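Local structure of serine hydrolase CCSP0084 (Cycloclasticus sp. P1, 4I3F) at residues A[36-41]-A[73-78]; A[43-48]-A[118-123]; A[67-72]-A[288-293]. The protein is a serine hydrolase of the alpha/beta hydrolase fold that probably cleaves carbon-carbon bonds of aromatic meta-cleavage products and probably also ester bonds. All coordinates share one frame; numbering follows the deposited sequence.

Contact 1 of 3, residues A[36-41]-A[73-78]; sequences LNEAGT and NYHCLA
A78 O is gripped twice by N37. The backbone N37 N reaches it at 3.1 Å from above its carbonyl plane. The side-chain amide N37 ND2 comes from the end of the carbonyl, with a C=O...N angle of 168°. N37 CG lies anti to the carbonyl carbon (chi1 -58°), which brings the amide back beside its own backbone N, so both donors serve one oxygen. A78 N returns a bond of 2.8 Å to N37 O, and A39 pairs with C76 in the same antiparallel way. Strands 32-39 and 75-79 are thus neighbours in the central sheet of the alpha/beta hydrolase fold. On the face that carries E38 and L77, H75 NE2 donates to E38 OE2 at 2.7 Å. The bond lies in the imidazole plane and uses the anti lone pair of OE2. Carboxylate and ring are turned 36° apart. T41 CA sits over a ring face, 4.1 Å from its centroid, as a CH-pi contact. G40 has positive phi, and a CB there would clash with Y74 O. K114 forms a salt bridge with E38 OE1. The carboxylate is therefore shared between a lysine and a histidine, which would probably keep it ionised and may polarise the H75 ring.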
ATOM      1  N   LEU A  36      -4.593  10.905  -9.254  1.00 15.95           N
ATOM      2  CA  LEU A  36      -5.563  10.520  -8.242  1.00 15.24           C
ATOM      3  C   LEU A  36      -6.772   9.810  -8.835  1.00 14.16           C
ATOM      4  O   LEU A  36      -7.378  10.288  -9.790  1.00 19.02           O
ATOM      5  CB  LEU A  36      -6.029  11.765  -7.487  1.00 18.14           C
ATOM      6  CG  LEU A  36      -7.085  11.535  -6.410  1.00 19.21           C
ATOM      7  CD1 LEU A  36      -6.499  10.749  -5.250  1.00 18.15           C
ATOM      8  CD2 LEU A  36      -7.673  12.856  -5.945  1.00 17.48           C
ATOM      9  N   ASN A  37      -7.111   8.656  -8.275  1.00 16.71           N
ATOM     10  CA  ASN A  37      -8.399   8.029  -8.559  1.00 19.65           C
ATOM     11  C   ASN A  37      -9.388   8.322  -7.426  1.00 16.36           C
ATOM     12  O   ASN A  37      -9.021   8.251  -6.255  1.00 15.42           O
ATOM     13  CB  ASN A  37      -8.231   6.520  -8.684  1.00 17.94           C
ATOM     14  CG  ASN A  37      -7.244   6.128  -9.768  1.00 16.54           C
ATOM     15  OD1 ASN A  37      -7.595   6.065 -10.939  1.00 17.84           O
ATOM     16  ND2 ASN A  37      -6.009   5.837  -9.375  1.00 12.17           N
ATOM     17  N   GLU A  38     -10.629   8.651  -7.777  1.00 14.73           N
ATOM     18  CA  GLU A  38     -11.668   8.915  -6.783  1.00 17.65           C
ATOM     19  C   GLU A  38     -12.973   8.209  -7.121  1.00 18.61           C
ATOM     20  O   GLU A  38     -13.330   8.060  -8.286  1.00 20.17           O
ATOM     21  CB  GLU A  38     -11.963  10.414  -6.700  1.00 21.83           C
ATOM     22  CG  GLU A  38     -11.066  11.196  -5.779  1.00 22.56           C
ATOM     23  CD  GLU A  38     -11.480  12.650  -5.705  1.00 25.78           C
ATOM     24  OE1 GLU A  38     -11.201  13.392  -6.668  1.00 24.06           O
ATOM     25  OE2 GLU A  38     -12.097  13.040  -4.695  1.00 21.53           O
ATOM     26  N   ALA A  39     -13.711   7.808  -6.096  1.00 18.40           N
ATOM     27  CA  ALA A  39     -15.075   7.327  -6.304  1.00 18.84           C
ATOM     28  C   ALA A  39     -15.899   7.694  -5.079  1.00 19.23           C
ATOM     29  O   ALA A  39     -15.332   7.988  -4.024  1.00 19.23           O
ATOM     30  CB  ALA A  39     -15.086   5.829  -6.540  1.00 22.55           C
ATOM     31  N   GLY A  40     -17.223   7.673  -5.219  1.00 21.14           N
ATOM     32  CA  GLY A  40     -18.108   8.006  -4.117  1.00 20.65           C
ATOM     33  C   GLY A  40     -17.894   9.431  -3.641  1.00 21.09           C
ATOM     34  O   GLY A  40     -17.956   9.710  -2.445  1.00 19.97           O
ATOM     35  N   THR A  41     -17.666  10.344  -4.581  1.00 23.46           N
ATOM     36  CA  THR A  41     -17.279  11.705  -4.225  1.00 20.62           C
ATOM     37  C   THR A  41     -18.386  12.490  -3.519  1.00 24.44           C
ATOM     38  O   THR A  41     -18.125  13.539  -2.928  1.00 28.98           O
ATOM     39  CB  THR A  41     -16.758  12.489  -5.445  1.00 22.82           C
ATOM     40  OG1 THR A  41     -17.757  12.512  -6.470  1.00 23.74           O
ATOM     41  CG2 THR A  41     -15.492  11.836  -5.998  1.00 27.79           C
ATOM     42  N   ASN A  73     -20.597   3.580  -0.075  1.00 22.19           N
ATOM     43  CA  ASN A  73     -20.831   4.225   1.209  1.00 20.47           C
ATOM     44  C   ASN A  73     -19.744   5.209   1.628  1.00 19.19           C
ATOM     45  O   ASN A  73     -19.932   5.993   2.566  1.00 21.03           O
ATOM     46  CB  ASN A  73     -21.042   3.154   2.291  1.00 24.39           C
ATOM     47  CG  ASN A  73     -22.241   2.257   1.995  1.00 30.74           C
ATOM     48  OD1 ASN A  73     -22.096   1.157   1.457  1.00 32.80           O
ATOM     49  ND2 ASN A  73     -23.431   2.733   2.332  1.00 28.82           N
ATOM     50  N   TYR A  74     -18.611   5.184   0.930  1.00 16.45           N
ATOM     51  CA  TYR A  74     -17.473   6.020   1.306  1.00 16.10           C
ATOM     52  C   TYR A  74     -16.884   6.782   0.130  1.00 17.89           C
ATOM     53  O   TYR A  74     -16.903   6.299  -1.005  1.00 16.53           O
ATOM     54  CB  TYR A  74     -16.365   5.171   1.944  1.00 15.14           C
ATOM     55  CG  TYR A  74     -16.753   4.608   3.289  1.00 15.24           C
ATOM     56  CD1 TYR A  74     -16.588   5.358   4.450  1.00 17.36           C
ATOM     57  CD2 TYR A  74     -17.304   3.332   3.398  1.00 14.99           C
ATOM     58  CE1 TYR A  74     -16.950   4.855   5.675  1.00 19.90           C
ATOM     59  CE2 TYR A  74     -17.678   2.825   4.616  1.00 15.53           C
ATOM     60  CZ  TYR A  74     -17.496   3.592   5.751  1.00 20.68           C
ATOM     61  OH  TYR A  74     -17.865   3.088   6.973  1.00 19.03           O
ATOM     62  N   HIS A  75     -16.362   7.975   0.411  1.00 17.30           N
ATOM     63  CA  HIS A  75     -15.593   8.737  -0.566  1.00 14.87           C
ATOM     64  C   HIS A  75     -14.192   8.164  -0.609  1.00 13.44           C
ATOM     65  O   HIS A  75     -13.422   8.320   0.338  1.00 15.49           O
ATOM     66  CB  HIS A  75     -15.545  10.212  -0.157  1.00 15.08           C
ATOM     67  CG  HIS A  75     -14.697  11.069  -1.048  1.00 17.79           C
ATOM     68  ND1 HIS A  75     -14.297  12.339  -0.691  1.00 19.51           N
ATOM     69  CD2 HIS A  75     -14.166  10.837  -2.273  1.00 18.22           C
ATOM     70  CE1 HIS A  75     -13.557  12.854  -1.658  1.00 24.82           C
ATOM     71  NE2 HIS A  75     -13.467  11.966  -2.631  1.00 24.98           N
ATOM     72  N   CYS A  76     -13.850   7.497  -1.707  1.00 14.88           N
ATOM     73  CA  CYS A  76     -12.546   6.852  -1.817  1.00 14.99           C
ATOM     74  C   CYS A  76     -11.549   7.688  -2.600  1.00 13.12           C
ATOM     75  O   CYS A  76     -11.858   8.169  -3.689  1.00 15.77           O
ATOM     76  CB  CYS A  76     -12.692   5.488  -2.488  1.00 14.19           C
ATOM     77  SG  CYS A  76     -13.664   4.314  -1.520  1.00 16.90           S
ATOM     78  N   LEU A  77     -10.348   7.846  -2.039  1.00 14.45           N
ATOM     79  CA  LEU A  77      -9.241   8.489  -2.732  1.00 13.57           C
ATOM     80  C   LEU A  77      -8.097   7.480  -2.823  1.00  9.81           C
ATOM     81  O   LEU A  77      -7.645   6.959  -1.804  1.00 11.96           O
ATOM     82  CB  LEU A  77      -8.788   9.752  -1.989  1.00 13.64           C
ATOM     83  CG  LEU A  77      -9.886  10.807  -1.822  1.00 16.44           C
ATOM     84  CD1 LEU A  77     -10.609  10.651  -0.492  1.00 15.69           C
ATOM     85  CD2 LEU A  77      -9.312  12.212  -1.971  1.00 24.38           C
ATOM     86  N   ALA A  78      -7.649   7.188  -4.043  1.00 11.35           N
ATOM     87  CA  ALA A  78      -6.565   6.224  -4.249  1.00  9.34           C
ATOM     88  C   ALA A  78      -5.521   6.813  -5.182  1.00  9.93           C
ATOM     89  O   ALA A  78      -5.649   6.722  -6.404  1.00 12.57           O
ATOM     90  CB  ALA A  78      -7.112   4.923  -4.829  1.00 14.53           C
TER

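Contact 2 of 3, residues A[43-48]-A[118-123]; sequences KDTSIL and QTHIVG
T45 CG2 lies against the H120 ring, 3.6 Å from CD2, and the two side chains meet obliquely. The contact joins parallel strands 46-50 and 119-124 in the middle of the alpha/beta hydrolase sheet. In this fold strand 119-124 leads into the nucleophile elbow, and G123 is probably the first glycine of its GxSxG pattern. The backbone ladder runs from H120 N to S46 O, from L48 N to H120 O and from V122 N to L48 O, the last at 2.8 Å. I47 and H120 share one face of the sheet. There I47 CG1 comes to the edge of the imidazole, and I47 CG2 packs on V122 CG2 at 3.7 Å. H120 ND1 is bonded to K144 N, and F297 stacks on the ring, which together probably limit the turning of the imidazole. L48 and I121 occupy the other face, with L48 CD2 4.2 Å from I121 CD1. Near the start of the strands S46 OG lies 2.8 Å from T119 OG1. T119 OG1, set anti to its own N (chi1 -172°), donates to H120 O on a lone pair in the carbonyl plane. H120 O thus takes two donors, L48 N and T119 OG1. A water closes the end of the ladder: it accepts from S46 N at 3.0 Å and donates to Q118 O at 2.8 Å.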
ATOM      1  N   LYS A  43     -20.082  11.190  -1.015  1.00 23.56           N
ATOM      2  CA  LYS A  43     -20.181  10.649   0.347  1.00 24.46           C
ATOM      3  C   LYS A  43     -19.474  11.530   1.384  1.00 25.37           C
ATOM      4  O   LYS A  43     -18.516  12.237   1.067  1.00 28.44           O
ATOM      5  CB  LYS A  43     -19.624   9.219   0.409  1.00 21.10           C
ATOM      6  CG  LYS A  43     -20.252   8.253  -0.598  1.00 25.71           C
ATOM      7  CD  LYS A  43     -21.749   8.097  -0.378  1.00 25.23           C
ATOM      8  CE  LYS A  43     -22.370   7.200  -1.433  1.00 31.29           C
ATOM      9  NZ  LYS A  43     -23.821   6.949  -1.177  1.00 34.23           N
ATOM     10  N   ASP A  44     -19.939  11.464   2.630  1.00 28.43           N
ATOM     11  CA  ASP A  44     -19.464  12.368   3.676  1.00 26.24           C
ATOM     12  C   ASP A  44     -18.165  11.922   4.350  1.00 26.92           C
ATOM     13  O   ASP A  44     -17.372  12.750   4.794  1.00 26.19           O
ATOM     14  CB  ASP A  44     -20.554  12.575   4.730  1.00 33.79           C
ATOM     15  CG  ASP A  44     -21.852  13.101   4.138  1.00 43.75           C
ATOM     16  OD1 ASP A  44     -21.804  13.872   3.153  1.00 43.26           O
ATOM     17  OD2 ASP A  44     -22.924  12.733   4.663  1.00 44.08           O
ATOM     18  N   THR A  45     -17.942  10.614   4.429  1.00 18.58           N
ATOM     19  CA  THR A  45     -16.754  10.099   5.105  1.00 14.19           C
ATOM     20  C   THR A  45     -15.808   9.514   4.064  1.00 16.90           C
ATOM     21  O   THR A  45     -16.248   8.817   3.143  1.00 16.46           O
ATOM     22  CB  THR A  45     -17.120   9.031   6.140  1.00 18.44           C
ATOM     23  OG1 THR A  45     -18.069   9.570   7.073  1.00 26.51           O
ATOM     24  CG2 THR A  45     -15.877   8.549   6.883  1.00 17.18           C
ATOM     25  N   SER A  46     -14.516   9.802   4.195  1.00 14.94           N
ATOM     26  CA  SER A  46     -13.554   9.372   3.182  1.00 12.87           C
ATOM     27  C   SER A  46     -12.645   8.231   3.629  1.00 14.93           C
ATOM     28  O   SER A  46     -12.453   7.999   4.826  1.00 12.73           O
ATOM     29  CB  SER A  46     -12.718  10.557   2.691  1.00 14.74           C
ATOM     30  OG  SER A  46     -11.956  11.124   3.738  1.00 18.87           O
ATOM     31  N   ILE A  47     -12.108   7.510   2.641  1.00 12.55           N
ATOM     32  CA  ILE A  47     -11.074   6.505   2.857  1.00  9.46           C
ATOM     33  C   ILE A  47      -9.951   6.791   1.867  1.00 10.60           C
ATOM     34  O   ILE A  47     -10.201   6.929   0.665  1.00 11.82           O
ATOM     35  CB  ILE A  47     -11.581   5.072   2.597  1.00 10.76           C
ATOM     36  CG1 ILE A  47     -12.836   4.758   3.407  1.00 11.39           C
ATOM     37  CG2 ILE A  47     -10.488   4.055   2.910  1.00 13.38           C
ATOM     38  CD1 ILE A  47     -13.482   3.421   3.014  1.00 12.16           C
ATOM     39  N   LEU A  48      -8.727   6.908   2.381  1.00  9.00           N
ATOM     40  CA  LEU A  48      -7.535   7.080   1.552  1.00  9.63           C
ATOM     41  C   LEU A  48      -6.880   5.710   1.443  1.00 11.64           C
ATOM     42  O   LEU A  48      -6.563   5.096   2.462  1.00 12.55           O
ATOM     43  CB  LEU A  48      -6.569   8.067   2.220  1.00  9.91           C
ATOM     44  CG  LEU A  48      -5.200   8.279   1.553  1.00  7.91           C
ATOM     45  CD1 LEU A  48      -5.365   8.874   0.162  1.00  7.62           C
ATOM     46  CD2 LEU A  48      -4.302   9.169   2.401  1.00  8.56           C
ATOM     47  N   GLN A 118     -10.111  15.043   8.105  1.00 15.28           N
ATOM     48  CA  GLN A 118      -9.843  13.712   8.647  1.00 13.03           C
ATOM     49  C   GLN A 118     -10.330  12.639   7.689  1.00 12.09           C
ATOM     50  O   GLN A 118     -11.385  12.798   7.061  1.00 13.49           O
ATOM     51  CB  GLN A 118     -10.547  13.526   9.989  1.00 17.08           C
ATOM     52  CG  GLN A 118     -10.072  14.440  11.103  1.00 21.95           C
ATOM     53  CD  GLN A 118     -10.515  13.946  12.470  1.00 33.22           C
ATOM     54  OE1 GLN A 118     -11.702  13.718  12.705  1.00 28.19           O
ATOM     55  NE2 GLN A 118      -9.557  13.756  13.373  1.00 28.98           N
ATOM     56  N   THR A 119      -9.583  11.544   7.606  1.00 13.21           N
ATOM     57  CA  THR A 119      -9.933  10.443   6.707  1.00 14.79           C
ATOM     58  C   THR A 119      -9.652   9.076   7.336  1.00 16.33           C
ATOM     59  O   THR A 119      -8.753   8.944   8.174  1.00 11.30           O
ATOM     60  CB  THR A 119      -9.168  10.573   5.363  1.00 12.67           C
ATOM     61  OG1 THR A 119      -9.655   9.604   4.427  1.00 13.78           O
ATOM     62  CG2 THR A 119      -7.668  10.361   5.564  1.00  9.47           C
ATOM     63  N   HIS A 120     -10.430   8.062   6.954  1.00 11.89           N
ATOM     64  CA  HIS A 120     -10.019   6.685   7.205  1.00  9.39           C
ATOM     65  C   HIS A 120      -8.879   6.371   6.248  1.00 10.10           C
ATOM     66  O   HIS A 120      -8.701   7.065   5.245  1.00 11.43           O
ATOM     67  CB  HIS A 120     -11.163   5.696   6.951  1.00 10.00           C
ATOM     68  CG  HIS A 120     -12.306   5.788   7.920  1.00 12.53           C
ATOM     69  ND1 HIS A 120     -12.139   5.824   9.289  1.00 14.90           N
ATOM     70  CD2 HIS A 120     -13.645   5.792   7.705  1.00 10.36           C
ATOM     71  CE1 HIS A 120     -13.325   5.871   9.873  1.00 15.07           C
ATOM     72  NE2 HIS A 120     -14.256   5.851   8.934  1.00 13.26           N
ATOM     73  N   ILE A 121      -8.121   5.316   6.524  1.00  8.57           N
ATOM     74  CA  ILE A 121      -6.967   4.995   5.688  1.00  6.84           C
ATOM     75  C   ILE A 121      -6.737   3.487   5.598  1.00  9.94           C
ATOM     76  O   ILE A 121      -6.948   2.752   6.573  1.00 10.61           O
ATOM     77  CB  ILE A 121      -5.697   5.774   6.175  1.00  7.54           C
ATOM     78  CG1 ILE A 121      -4.489   5.515   5.268  1.00  9.40           C
ATOM     79  CG2 ILE A 121      -5.404   5.494   7.664  1.00 10.02           C
ATOM     80  CD1 ILE A 121      -3.336   6.501   5.501  1.00 10.27           C
ATOM     81  N   VAL A 122      -6.357   3.033   4.403  1.00  9.76           N
ATOM     82  CA  VAL A 122      -6.019   1.631   4.156  1.00  7.35           C
ATOM     83  C   VAL A 122      -4.650   1.616   3.503  1.00 11.31           C
ATOM     84  O   VAL A 122      -4.399   2.396   2.580  1.00  9.72           O
ATOM     85  CB  VAL A 122      -7.009   0.960   3.186  1.00 11.25           C
ATOM     86  CG1 VAL A 122      -6.638  -0.515   2.967  1.00  9.88           C
ATOM     87  CG2 VAL A 122      -8.435   1.045   3.720  1.00 11.65           C
ATOM     88  N   GLY A 123      -3.760   0.749   3.973  1.00  9.30           N
ATOM     89  CA  GLY A 123      -2.441   0.665   3.368  1.00 12.03           C
ATOM     90  C   GLY A 123      -1.912  -0.739   3.174  1.00 11.67           C
ATOM     91  O   GLY A 123      -1.924  -1.560   4.107  1.00 10.97           O
TER
HETATM   92  O   HOH W   1     -13.843  11.508   6.562  1.00 24.24           O

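Contact 3 of 3, residues A[67-72]-A[288-293]; sequences LPFLAE and AFNNLT
Segments 67-72 and 288-293, on helices 66-70 and 286-298, come nearest at F69 and N290, whose CA atoms are 7.0 Å apart. F69 makes the largest share of the contact. Its CG is anti to the backbone N (chi1 -179°), which sends the ring across to the second helix. There the ring lies alongside N290, with its plane 16° from that of the amide, and CD2 is 3.6 Å from N290 CB. N290 ND2 makes a weak hydrogen bond to Y65 O. F69 CE2 meets the backbone oxygen N290 O at 3.3 Å. The ring end reaches N291, where CZ is 3.3 Å from OD1 and the amide stands 70° from the ring plane. N291 ND2 is bonded to K287 O, which steadies that amide. Both helices pack on the same side of the central sheet of the alpha/beta hydrolase fold. L70 reaches I47 and L49 of strand 46-50, while F289 touches T246 of strand 243-248. An alanine in place of F69 would lose the ring and is likely to open a gap between the helices, with N290 CB and N291 OD1 left without this neighbour. Closer to the sheet, L70 CD2 approaches T293 CG2 at 4.4 Å. T293 OG1 lies over the centre of the F289 ring and donates to F289 O at 2.9 Å.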
ATOM      1  N   LEU A  67     -12.413  -0.302  -4.661  0.50 18.94           N
ATOM      2  CA  LEU A  67     -12.985   1.026  -4.907  0.50 20.88           C
ATOM      3  C   LEU A  67     -14.493   1.035  -5.184  0.50 20.97           C
ATOM      4  O   LEU A  67     -15.220   1.767  -4.514  0.50 21.57           O
ATOM      5  CB  LEU A  67     -12.233   1.771  -6.022  0.50 21.92           C
ATOM      6  CG  LEU A  67     -10.827   2.289  -5.741  0.50 19.81           C
ATOM      7  CD1 LEU A  67     -10.279   2.955  -6.982  0.50 21.48           C
ATOM      8  CD2 LEU A  67     -10.811   3.251  -4.575  0.50 22.26           C
ATOM      9  N   PRO A  68     -14.969   0.237  -6.163  1.00 25.16           N
ATOM     10  CA  PRO A  68     -16.411   0.277  -6.442  1.00 26.99           C
ATOM     11  C   PRO A  68     -17.228  -0.179  -5.252  1.00 30.24           C
ATOM     12  O   PRO A  68     -18.319   0.345  -5.022  1.00 23.77           O
ATOM     13  CB  PRO A  68     -16.584  -0.742  -7.579  1.00 33.34           C
ATOM     14  CG  PRO A  68     -15.257  -0.862  -8.201  1.00 36.24           C
ATOM     15  CD  PRO A  68     -14.279  -0.698  -7.075  1.00 33.60           C
ATOM     16  N   PHE A  69     -16.703  -1.148  -4.506  1.00 23.21           N
ATOM     17  CA  PHE A  69     -17.427  -1.682  -3.364  1.00 17.98           C
ATOM     18  C   PHE A  69     -17.529  -0.646  -2.255  1.00 19.06           C
ATOM     19  O   PHE A  69     -18.624  -0.374  -1.753  1.00 23.92           O
ATOM     20  CB  PHE A  69     -16.744  -2.947  -2.838  1.00 21.23           C
ATOM     21  CG  PHE A  69     -17.450  -3.562  -1.668  1.00 22.50           C
ATOM     22  CD1 PHE A  69     -18.611  -4.297  -1.848  1.00 27.83           C
ATOM     23  CD2 PHE A  69     -16.963  -3.393  -0.382  1.00 19.41           C
ATOM     24  CE1 PHE A  69     -19.269  -4.858  -0.770  1.00 29.64           C
ATOM     25  CE2 PHE A  69     -17.619  -3.954   0.697  1.00 16.02           C
ATOM     26  CZ  PHE A  69     -18.764  -4.688   0.506  1.00 22.85           C
ATOM     27  N   LEU A  70     -16.390  -0.074  -1.874  1.00 17.77           N
ATOM     28  CA  LEU A  70     -16.350   0.893  -0.780  1.00 14.97           C
ATOM     29  C   LEU A  70     -17.065   2.192  -1.155  1.00 19.04           C
ATOM     30  O   LEU A  70     -17.653   2.857  -0.301  1.00 18.22           O
ATOM     31  CB  LEU A  70     -14.915   1.167  -0.350  1.00 14.67           C
ATOM     32  CG  LEU A  70     -14.172  -0.012   0.280  1.00 15.20           C
ATOM     33  CD1 LEU A  70     -12.690   0.301   0.376  1.00 12.78           C
ATOM     34  CD2 LEU A  70     -14.724  -0.298   1.658  1.00 21.60           C
ATOM     35  N   ALA A  71     -17.037   2.535  -2.440  1.00 18.81           N
ATOM     36  CA  ALA A  71     -17.662   3.776  -2.899  1.00 25.82           C
ATOM     37  C   ALA A  71     -19.178   3.822  -2.737  1.00 23.13           C
ATOM     38  O   ALA A  71     -19.769   4.894  -2.857  1.00 24.76           O
ATOM     39  CB  ALA A  71     -17.273   4.085  -4.331  1.00 23.65           C
ATOM     40  N   GLU A  72     -19.821   2.682  -2.486  1.00 23.89           N
ATOM     41  CA  GLU A  72     -21.258   2.652  -2.220  0.50 27.71           C
ATOM     42  C   GLU A  72     -21.583   3.447  -0.957  1.00 24.85           C
ATOM     43  O   GLU A  72     -22.702   3.915  -0.774  1.00 29.94           O
ATOM     44  CB  GLU A  72     -21.748   1.211  -2.041  0.50 28.81           C
ATOM     45  CG  GLU A  72     -21.585   0.304  -3.258  0.50 33.66           C
ATOM     46  CD  GLU A  72     -21.978  -1.136  -2.959  0.50 43.40           C
ATOM     47  OE1 GLU A  72     -22.411  -1.410  -1.819  0.50 42.97           O
ATOM     48  OE2 GLU A  72     -21.854  -1.993  -3.860  0.50 48.40           O
ATOM     49  N   ALA A 288     -14.108 -11.245   0.844  1.00 12.29           N
ATOM     50  CA  ALA A 288     -13.841 -11.287   2.279  1.00  9.44           C
ATOM     51  C   ALA A 288     -13.110 -10.032   2.751  1.00 11.13           C
ATOM     52  O   ALA A 288     -13.468  -9.442   3.775  1.00 10.37           O
ATOM     53  CB  ALA A 288     -13.063 -12.543   2.650  1.00 10.69           C
ATOM     54  N   PHE A 289     -12.093  -9.623   1.998  1.00  8.49           N
ATOM     55  CA  PHE A 289     -11.325  -8.443   2.367  1.00  8.12           C
ATOM     56  C   PHE A 289     -12.188  -7.185   2.279  1.00  8.21           C
ATOM     57  O   PHE A 289     -12.175  -6.352   3.200  1.00 10.35           O
ATOM     58  CB  PHE A 289     -10.082  -8.306   1.492  1.00  9.95           C
ATOM     59  CG  PHE A 289      -9.307  -7.041   1.757  1.00 10.37           C
ATOM     60  CD1 PHE A 289      -8.369  -6.989   2.785  1.00 10.56           C
ATOM     61  CD2 PHE A 289      -9.546  -5.897   1.004  1.00 12.41           C
ATOM     62  CE1 PHE A 289      -7.670  -5.811   3.048  1.00 12.55           C
ATOM     63  CE2 PHE A 289      -8.856  -4.718   1.263  1.00 11.89           C
ATOM     64  CZ  PHE A 289      -7.913  -4.679   2.285  1.00  9.36           C
ATOM     65  N   ASN A 290     -12.911  -7.038   1.173  1.00 11.39           N
ATOM     66  CA  ASN A 290     -13.766  -5.874   0.950  1.00  9.57           C
ATOM     67  C   ASN A 290     -14.801  -5.739   2.058  1.00 12.03           C
ATOM     68  O   ASN A 290     -14.996  -4.665   2.637  1.00 13.18           O
ATOM     69  CB  ASN A 290     -14.463  -5.981  -0.411  1.00  9.71           C
ATOM     70  CG  ASN A 290     -13.540  -5.647  -1.566  1.00 11.50           C
ATOM     71  OD1 ASN A 290     -12.385  -5.275  -1.364  1.00 14.09           O
ATOM     72  ND2 ASN A 290     -14.043  -5.792  -2.783  1.00 16.54           N
ATOM     73  N   ASN A 291     -15.464  -6.842   2.367  1.00 10.48           N
ATOM     74  CA  ASN A 291     -16.429  -6.820   3.458  1.00  9.74           C
ATOM     75  C   ASN A 291     -15.820  -6.591   4.838  1.00  8.85           C
ATOM     76  O   ASN A 291     -16.350  -5.792   5.608  1.00 10.64           O
ATOM     77  CB  ASN A 291     -17.334  -8.047   3.411  1.00 14.53           C
ATOM     78  CG  ASN A 291     -18.379  -7.941   2.307  1.00 16.10           C
ATOM     79  OD1 ASN A 291     -19.372  -7.234   2.446  1.00 25.03           O
ATOM     80  ND2 ASN A 291     -18.149  -8.628   1.206  1.00 28.60           N
ATOM     81  N   LEU A 292     -14.709  -7.256   5.162  1.00 10.49           N
ATOM     82  CA  LEU A 292     -14.065  -7.034   6.465  1.00  7.62           C
ATOM     83  C   LEU A 292     -13.671  -5.574   6.643  1.00 11.27           C
ATOM     84  O   LEU A 292     -13.911  -4.975   7.699  1.00 11.79           O
ATOM     85  CB  LEU A 292     -12.841  -7.942   6.636  1.00  7.84           C
ATOM     86  CG  LEU A 292     -12.195  -7.892   8.012  1.00 14.45           C
ATOM     87  CD1 LEU A 292     -13.114  -8.530   9.046  1.00 17.57           C
ATOM     88  CD2 LEU A 292     -10.854  -8.602   7.975  1.00 13.30           C
ATOM     89  N   THR A 293     -13.085  -5.005   5.594  1.00  8.45           N
ATOM     90  CA  THR A 293     -12.641  -3.613   5.597  1.00  9.66           C
ATOM     91  C   THR A 293     -13.812  -2.653   5.758  1.00 11.15           C
ATOM     92  O   THR A 293     -13.773  -1.755   6.613  1.00 11.25           O
ATOM     93  CB  THR A 293     -11.845  -3.311   4.314  1.00 11.42           C
ATOM     94  OG1 THR A 293     -10.658  -4.120   4.308  1.00 10.60           O
ATOM     95  CG2 THR A 293     -11.454  -1.830   4.227  1.00  9.68           C
TER

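How the contacts relate
Contacts 1 and 2 lie in one sheet, one strand pairing apart, with centres about 8 Å apart. Strand 75-79 of contact 1 pairs with strand 46-50 of contact 2: I47 N lies 2.8 Å from H75 O, and L77 N lies 2.9 Å from I47 O, probably as hydrogen bonds. Contact 3 is about 12 Å from each of the others, centre to centre, and packs on part of one face of the sheet. C76 SG meets L70 CB at 3.6 Å. V122 CG2 meets T293 CG2 at 4.2 Å. Only contact 2 includes part of the probable nucleophile elbow, at G123. The T41 side chain is about 4 Å from a bound di(hydroxyethyl)ether. The sodium ion, at H138 and E140, is about 11 Å from the Q118 side chain.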